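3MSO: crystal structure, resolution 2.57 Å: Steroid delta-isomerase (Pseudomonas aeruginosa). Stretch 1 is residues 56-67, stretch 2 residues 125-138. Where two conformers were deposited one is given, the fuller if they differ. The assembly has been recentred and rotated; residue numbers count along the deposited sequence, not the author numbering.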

ATOM      1  N   SER B  56     -13.646   8.166  16.702  1.00 57.48           N
ATOM      2  CA  SER B  56     -15.027   7.682  16.605  1.00 57.73           C
ATOM      3  C   SER B  56     -15.437   7.533  15.146  1.00 65.00           C
ATOM      4  O   SER B  56     -16.021   6.517  14.756  1.00 65.27           O
ATOM      5  CB  SER B  56     -15.977   8.627  17.330  1.00 59.73           C
ATOM      6  OG  SER B  56     -17.265   8.051  17.437  1.00 67.43           O
HETATM    7  N   MSE B  57     -15.047   8.514  14.335  1.00 63.14           N
HETATM    8  CA  MSE B  57     -15.354   8.575  12.928  1.00 64.77           C
HETATM    9  C   MSE B  57     -14.680   7.472  12.125  1.00 64.41           C
HETATM   10  O   MSE B  57     -15.331   6.876  11.271  1.00 63.19           O
HETATM   11  CB  MSE B  57     -15.001   9.951  12.405  1.00 70.01           C
HETATM   12  CG  MSE B  57     -15.750  10.303  11.156  1.00 81.74           C
HETATM   13 SE   MSE B  57     -14.529  11.182   9.977  0.75 93.51          SE
HETATM   14  CE  MSE B  57     -13.330   9.619   9.542  1.00 86.39           C
ATOM     15  N   ILE B  58     -13.394   7.192  12.393  1.00 59.15           N
ATOM     16  CA  ILE B  58     -12.677   6.132  11.675  1.00 56.85           C
ATOM     17  C   ILE B  58     -13.240   4.768  12.085  1.00 59.65           C
ATOM     18  O   ILE B  58     -13.509   3.939  11.204  1.00 58.82           O
ATOM     19  CB  ILE B  58     -11.127   6.237  11.814  1.00 57.68           C
ATOM     20  CG1 ILE B  58     -10.645   7.569  11.291  1.00 58.55           C
ATOM     21  CG2 ILE B  58     -10.414   5.115  11.066  1.00 57.94           C
ATOM     22  CD1 ILE B  58      -9.601   8.067  11.994  1.00 69.39           C
ATOM     23  N   LEU B  59     -13.497   4.574  13.410  1.00 55.64           N
ATOM     24  CA  LEU B  59     -14.051   3.317  13.928  1.00 55.23           C
ATOM     25  C   LEU B  59     -15.448   3.037  13.402  1.00 62.28           C
ATOM     26  O   LEU B  59     -15.787   1.871  13.207  1.00 61.57           O
ATOM     27  CB  LEU B  59     -13.987   3.203  15.454  1.00 54.22           C
ATOM     28  CG  LEU B  59     -12.588   3.077  16.057  1.00 57.80           C
ATOM     29  CD1 LEU B  59     -12.620   3.322  17.558  1.00 58.68           C
ATOM     30  CD2 LEU B  59     -11.983   1.719  15.775  1.00 58.14           C
ATOM     31  N   ASN B  60     -16.222   4.095  13.087  1.00 60.87           N
ATOM     32  CA  ASN B  60     -17.547   3.945  12.484  1.00 63.07           C
ATOM     33  C   ASN B  60     -17.424   3.577  11.018  1.00 69.48           C
ATOM     34  O   ASN B  60     -18.231   2.799  10.514  1.00 71.27           O
ATOM     35  CB  ASN B  60     -18.358   5.220  12.614  1.00 64.63           C
ATOM     36  CG  ASN B  60     -19.321   5.189  13.765  1.00 81.83           C
ATOM     37  OD1 ASN B  60     -18.989   5.635  14.868  1.00 66.90           O
ATOM     38  ND2 ASN B  60     -20.522   4.635  13.545  1.00 75.82           N
ATOM     39  N   THR B  61     -16.415   4.141  10.334  1.00 66.21           N
ATOM     40  CA  THR B  61     -16.151   3.907   8.920  1.00 66.66           C
ATOM     41  C   THR B  61     -15.687   2.475   8.698  1.00 70.37           C
ATOM     42  O   THR B  61     -16.230   1.788   7.828  1.00 70.28           O
ATOM     43  CB  THR B  61     -15.162   4.950   8.383  1.00 74.46           C
ATOM     44  OG1 THR B  61     -15.662   6.255   8.681  1.00 68.85           O
ATOM     45  CG2 THR B  61     -14.959   4.823   6.882  1.00 74.87           C
ATOM     46  N   VAL B  62     -14.703   2.022   9.512  1.00 66.05           N
ATOM     47  CA  VAL B  62     -14.136   0.667   9.479  1.00 64.68           C
ATOM     48  C   VAL B  62     -15.275  -0.370   9.632  1.00 69.43           C
ATOM     49  O   VAL B  62     -15.279  -1.389   8.937  1.00 70.54           O
ATOM     50  CB  VAL B  62     -12.987   0.557  10.524  1.00 66.93           C
ATOM     51  CG1 VAL B  62     -12.635  -0.887  10.867  1.00 65.26           C
ATOM     52  CG2 VAL B  62     -11.741   1.323  10.063  1.00 66.39           C
ATOM     53  N   LEU B  63     -16.327   0.007  10.388  1.00 65.23           N
ATOM     54  CA  LEU B  63     -17.534  -0.782  10.639  1.00 64.87           C
ATOM     55  C   LEU B  63     -18.369  -0.968   9.381  1.00 70.42           C
ATOM     56  O   LEU B  63     -19.027  -1.999   9.244  1.00 73.41           O
ATOM     57  CB  LEU B  63     -18.354  -0.117  11.762  1.00 65.34           C
ATOM     58  CG  LEU B  63     -19.660  -0.756  12.199  1.00 71.96           C
ATOM     59  CD1 LEU B  63     -19.420  -2.001  13.058  1.00 70.58           C
ATOM     60  CD2 LEU B  63     -20.532   0.255  12.940  1.00 77.32           C
ATOM     61  N   THR B  64     -18.348   0.006   8.463  1.00 65.36           N
ATOM     62  CA  THR B  64     -19.135  -0.055   7.218  1.00 66.14           C
ATOM     63  C   THR B  64     -18.405  -0.824   6.115  1.00 67.58           C
ATOM     64  O   THR B  64     -18.995  -1.155   5.086  1.00 69.17           O
ATOM     65  CB  THR B  64     -19.569   1.363   6.757  1.00 70.35           C
ATOM     66  OG1 THR B  64     -18.414   2.138   6.434  1.00 66.44           O
ATOM     67  CG2 THR B  64     -20.421   2.093   7.800  1.00 66.67           C
ATOM     68  N   VAL B  65     -17.127  -1.120   6.336  1.00 61.30           N
ATOM     69  CA  VAL B  65     -16.287  -1.810   5.362  1.00 60.17           C
ATOM     70  C   VAL B  65     -16.233  -3.318   5.624  1.00 61.76           C
ATOM     71  O   VAL B  65     -16.498  -4.103   4.705  1.00 62.33           O
ATOM     72  CB  VAL B  65     -14.880  -1.154   5.253  1.00 62.06           C
ATOM     73  CG1 VAL B  65     -13.986  -1.918   4.282  1.00 61.80           C
ATOM     74  CG2 VAL B  65     -14.982   0.313   4.848  1.00 62.40           C
ATOM     75  N   PHE B  66     -15.888  -3.716   6.869  1.00 56.05           N
ATOM     76  CA  PHE B  66     -15.771  -5.128   7.248  1.00 54.19           C
ATOM     77  C   PHE B  66     -17.063  -5.887   7.034  1.00 61.21           C
ATOM     78  O   PHE B  66     -18.103  -5.469   7.543  1.00 63.38           O
ATOM     79  CB  PHE B  66     -15.304  -5.283   8.703  1.00 52.79           C
ATOM     80  CG  PHE B  66     -13.842  -5.023   8.979  1.00 51.80           C
ATOM     81  CD1 PHE B  66     -12.863  -5.392   8.056  1.00 54.05           C
ATOM     82  CD2 PHE B  66     -13.431  -4.488  10.198  1.00 51.68           C
ATOM     83  CE1 PHE B  66     -11.511  -5.169   8.325  1.00 52.53           C
ATOM     84  CE2 PHE B  66     -12.073  -4.306  10.484  1.00 52.34           C
ATOM     85  CZ  PHE B  66     -11.125  -4.630   9.538  1.00 50.25           C
ATOM     86  N   GLU B  67     -16.998  -6.973   6.240  1.00 57.63           N
ATOM     87  CA  GLU B  67     -18.108  -7.904   5.980  1.00 58.83           C
ATOM     88  C   GLU B  67     -17.804  -9.190   6.761  1.00 61.11           C
ATOM     89  O   GLU B  67     -16.629  -9.535   6.944  1.00 57.65           O
ATOM     90  CB  GLU B  67     -18.201  -8.283   4.495  1.00 61.78           C
ATOM     91  CG  GLU B  67     -18.681  -7.215   3.533  1.00 72.62           C
ATOM     92  CD  GLU B  67     -18.563  -7.673   2.089  1.00 95.52           C
ATOM     93  OE1 GLU B  67     -19.333  -8.575   1.678  1.00100.66           O
ATOM     94  OE2 GLU B  67     -17.653  -7.176   1.385  1.00 83.64           O
ATOM     95  N   ALA B 125      -7.158  -4.312   0.331  1.00 53.40           N
ATOM     96  CA  ALA B 125      -8.604  -4.209   0.136  1.00 53.93           C
ATOM     97  C   ALA B 125      -9.216  -3.281   1.192  1.00 56.01           C
ATOM     98  O   ALA B 125      -9.940  -2.366   0.812  1.00 57.57           O
ATOM     99  CB  ALA B 125      -9.244  -5.593   0.193  1.00 55.23           C
ATOM    100  N   LEU B 126      -8.869  -3.465   2.492  1.00 47.92           N
ATOM    101  CA  LEU B 126      -9.327  -2.612   3.587  1.00 46.75           C
ATOM    102  C   LEU B 126      -9.004  -1.139   3.351  1.00 52.72           C
ATOM    103  O   LEU B 126      -9.945  -0.327   3.344  1.00 55.78           O
ATOM    104  CB  LEU B 126      -8.779  -3.076   4.956  1.00 44.47           C
ATOM    105  CG  LEU B 126      -9.114  -2.177   6.170  1.00 46.34           C
ATOM    106  CD1 LEU B 126     -10.620  -2.128   6.453  1.00 46.49           C
ATOM    107  CD2 LEU B 126      -8.351  -2.631   7.389  1.00 45.84           C
ATOM    108  N   GLY B 127      -7.716  -0.821   3.147  1.00 46.09           N
ATOM    109  CA  GLY B 127      -7.260   0.534   2.850  1.00 45.82           C
ATOM    110  C   GLY B 127      -7.990   1.179   1.678  1.00 53.47           C
ATOM    111  O   GLY B 127      -8.479   2.302   1.807  1.00 54.11           O
ATOM    112  N   GLU B 128      -8.125   0.446   0.549  1.00 51.86           N
ATOM    113  CA  GLU B 128      -8.813   0.886  -0.666  1.00 54.61           C
ATOM    114  C   GLU B 128     -10.243   1.341  -0.334  1.00 61.72           C
ATOM    115  O   GLU B 128     -10.635   2.451  -0.695  1.00 63.25           O
ATOM    116  CB  GLU B 128      -8.865  -0.274  -1.681  1.00 57.23           C
ATOM    117  CG  GLU B 128      -8.209  -0.033  -3.021  1.00 72.78           C
ATOM    118  CD  GLU B 128      -9.171  -0.157  -4.195  1.00106.20           C
ATOM    119  OE1 GLU B 128     -10.191   0.573  -4.229  1.00 95.05           O
ATOM    120  OE2 GLU B 128      -8.861  -0.941  -5.122  1.00108.90           O
ATOM    121  N   GLU B 129     -11.001   0.483   0.375  1.00 58.71           N
ATOM    122  CA  GLU B 129     -12.399   0.692   0.747  1.00 60.00           C
ATOM    123  C   GLU B 129     -12.589   1.797   1.772  1.00 63.20           C
ATOM    124  O   GLU B 129     -13.573   2.526   1.677  1.00 65.28           O
ATOM    125  CB  GLU B 129     -13.014  -0.622   1.215  1.00 61.47           C
ATOM    126  CG  GLU B 129     -14.456  -0.816   0.785  1.00 77.53           C
ATOM    127  CD  GLU B 129     -14.734  -0.738  -0.704  1.00 98.22           C
ATOM    128  OE1 GLU B 129     -14.079  -1.475  -1.472  1.00 92.33           O
ATOM    129  OE2 GLU B 129     -15.615   0.059  -1.101  1.00 92.47           O
HETATM  130  N   MSE B 130     -11.644   1.919   2.737  1.00 55.79           N
HETATM  131  CA  MSE B 130     -11.655   2.952   3.764  0.50 54.36           C
HETATM  132  C   MSE B 130     -11.620   4.328   3.104  1.00 58.68           C
HETATM  133  O   MSE B 130     -12.411   5.199   3.453  1.00 59.67           O
HETATM  134  CB  MSE B 130     -10.451   2.772   4.702  0.50 54.53           C
HETATM  135  CG  MSE B 130     -10.728   1.818   5.846  0.50 60.62           C
HETATM  136 SE   MSE B 130     -12.229   2.424   6.923  0.38 69.71          SE
HETATM  137  CE  MSE B 130     -11.454   4.122   7.574  0.50 66.27           C
ATOM    138  N   GLY B 131     -10.723   4.489   2.125  1.00 54.36           N
ATOM    139  CA  GLY B 131     -10.526   5.715   1.351  1.00 54.43           C
ATOM    140  C   GLY B 131     -11.704   6.053   0.462  1.00 58.75           C
ATOM    141  O   GLY B 131     -12.107   7.217   0.369  1.00 60.22           O
ATOM    142  N   ARG B 132     -12.269   5.019  -0.181  1.00 54.46           N
ATOM    143  CA  ARG B 132     -13.441   5.098  -1.055  1.00 55.81           C
ATOM    144  C   ARG B 132     -14.639   5.587  -0.210  1.00 60.62           C
ATOM    145  O   ARG B 132     -15.344   6.487  -0.653  1.00 62.31           O
ATOM    146  CB  ARG B 132     -13.699   3.704  -1.691  1.00 54.08           C
ATOM    147  CG  ARG B 132     -14.656   3.688  -2.884  1.00 58.82           C
ATOM    148  CD  ARG B 132     -14.085   3.051  -4.159  1.00 58.60           C
ATOM    149  NE  ARG B 132     -14.609   3.664  -5.390  1.00 56.77           N
ATOM    150  N   ARG B 133     -14.826   5.056   1.041  1.00 56.51           N
ATOM    151  CA  ARG B 133     -15.920   5.474   1.949  1.00 56.62           C
ATOM    152  C   ARG B 133     -15.739   6.893   2.406  1.00 60.06           C
ATOM    153  O   ARG B 133     -16.701   7.650   2.403  1.00 61.87           O
ATOM    154  CB  ARG B 133     -16.041   4.611   3.212  1.00 52.95           C
ATOM    155  CG  ARG B 133     -16.480   3.190   3.023  1.00 59.97           C
ATOM    156  CD  ARG B 133     -17.954   2.969   2.739  1.00 69.99           C
ATOM    157  NE  ARG B 133     -18.272   1.552   2.915  1.00 80.23           N
ATOM    158  CZ  ARG B 133     -17.805   0.572   2.141  1.00 88.60           C
ATOM    159  NH1 ARG B 133     -17.031   0.850   1.100  1.00 69.12           N
ATOM    160  NH2 ARG B 133     -18.117  -0.691   2.400  1.00 72.86           N
ATOM    161  N   LEU B 134     -14.527   7.256   2.839  1.00 53.83           N
ATOM    162  CA  LEU B 134     -14.306   8.618   3.297  1.00 53.61           C
ATOM    163  C   LEU B 134     -14.569   9.616   2.170  1.00 60.06           C
ATOM    164  O   LEU B 134     -15.167  10.664   2.423  1.00 61.57           O
ATOM    165  CB  LEU B 134     -12.914   8.782   3.887  1.00 51.12           C
ATOM    166  CG  LEU B 134     -12.610   7.975   5.125  1.00 53.32           C
ATOM    167  CD1 LEU B 134     -11.187   8.221   5.553  1.00 52.54           C
ATOM    168  CD2 LEU B 134     -13.602   8.265   6.248  1.00 53.69           C
ATOM    169  N   ALA B 135     -14.210   9.241   0.918  1.00 56.76           N
ATOM    170  CA  ALA B 135     -14.458  10.026  -0.297  1.00 59.76           C
ATOM    171  C   ALA B 135     -15.967  10.137  -0.569  1.00 67.50           C
ATOM    172  O   ALA B 135     -16.431  11.192  -1.011  1.00 69.78           O
ATOM    173  CB  ALA B 135     -13.766   9.380  -1.488  1.00 60.16           C
ATOM    174  N   SER B 136     -16.720   9.038  -0.315  1.00 64.48           N
ATOM    175  CA  SER B 136     -18.168   8.952  -0.478  1.00 67.02           C
ATOM    176  C   SER B 136     -18.873   9.898   0.501  1.00 75.52           C
ATOM    177  O   SER B 136     -19.753  10.655   0.081  1.00 79.05           O
ATOM    178  CB  SER B 136     -18.647   7.519  -0.282  1.00 67.89           C
ATOM    179  N   TYR B 137     -18.449   9.899   1.780  1.00 71.24           N
ATOM    180  CA  TYR B 137     -19.024  10.756   2.818  1.00 73.06           C
ATOM    181  C   TYR B 137     -18.791  12.235   2.559  1.00 78.43           C
ATOM    182  O   TYR B 137     -19.693  13.041   2.818  1.00 80.95           O
ATOM    183  CB  TYR B 137     -18.525  10.370   4.222  1.00 72.35           C
ATOM    184  CG  TYR B 137     -18.806   8.942   4.628  1.00 73.49           C
ATOM    185  CD1 TYR B 137     -20.096   8.419   4.567  1.00 77.62           C
ATOM    186  CD2 TYR B 137     -17.800   8.139   5.155  1.00 71.99           C
ATOM    187  CE1 TYR B 137     -20.362   7.106   4.954  1.00 78.36           C
ATOM    188  CE2 TYR B 137     -18.049   6.820   5.531  1.00 72.27           C
ATOM    189  CZ  TYR B 137     -19.335   6.310   5.441  1.00 84.62           C
ATOM    190  OH  TYR B 137     -19.590   5.021   5.845  1.00 86.76           O
ATOM    191  N   LEU B 138     -17.598  12.586   2.032  1.00 73.57           N
ATOM    192  CA  LEU B 138     -17.232  13.963   1.683  1.00 75.57           C
ATOM    193  C   LEU B 138     -17.939  14.505   0.444  1.00 83.49           C
ATOM    194  O   LEU B 138     -18.055  15.718   0.301  1.00 86.22           O
ATOM    195  CB  LEU B 138     -15.719  14.098   1.501  1.00 73.78           C
ATOM    196  CG  LEU B 138     -14.945  14.697   2.658  1.00 76.92           C
ATOM    197  CD1 LEU B 138     -13.636  15.251   2.169  1.00 76.57           C
ATOM    198  CD2 LEU B 138     -15.714  15.830   3.317  1.00 80.54           C
TER

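The helical parts of the two stretches cross with an angle of 114° between their N-to-C directions, and their axes approach to 9.5 Å. The crossing brings the backbones closest at two places: Val65 CA lies 6.5 Å from Glu129 CA, and Val62 CA lies 6.6 Å from Met130 CA. Together the stretches bury 571 Å² against each other.

The apolar centre is built by interlocking side chains. Met130, a selenomethionine, starts sideways at its CA-to-CB bond, but m rotamers at chi1, chi2 and chi3 bring its end into a hole formed by Ile58, Thr61, Val62 and Val65. Its SE lies 3.4 Å from Val62 CG2 and 3.6 Å from Thr61 CG2, while its CE is 3.8 Å from Ile58 CG2. In return, Val65 enters a hole among Leu126, Glu129, Met130 and Arg133, with Val65 CG1 3.5 Å from Glu129 CB. Leu126 CD1 extends this patch to Phe66 CE1, 3.7 Å away. Met57 CE and Leu134 CD2, 3.6 Å apart, add a further apolar contact.

Thr61 OG1 donates to Met57 O at 2.7 Å, a carbonyl that also accepts from Thr61 N at 3.1 Å; the hydroxyl is thus satisfied within its own helix. Thr61 CG2 packs across the interface, 3.8 Å from both Leu134 CD2 and Arg133 CB, and Thr61 OG1 is itself 3.8 Å from Leu134 CD2.

Polar bonding between the stretches converges on Thr64, where the first helix loosens: Thr64 N to Asn60 O is weak at 3.5 Å, whereas Thr64 N to Thr61 O is 2.8 Å. Arg133 NH2 donates to Thr64 O at 2.9 Å with an N-H...acceptor angle of 151°, and the carbonyl oxygen lies near the guanidinium plane, as expected for an in-plane donor. Arg133 NH1 is engaged separately, 2.7 Å from Glu129 OE2 in a salt bridge one turn back along its own helix. Val65 CG2 covers one guanidinium face, leaving the edge available for these bonds.

The Thr64 hydroxyl has two partners. As donor, Thr64 OG1 reaches Thr61 O at 2.6 Å; as acceptor, it receives Tyr137 OH at 3.2 Å, a longer contact at the exposed margin of the interface. Thr64 OG1 and Thr61 CG2 both lie near the Tyr137 ring plane, so the tyrosine meets the first helix with its edge.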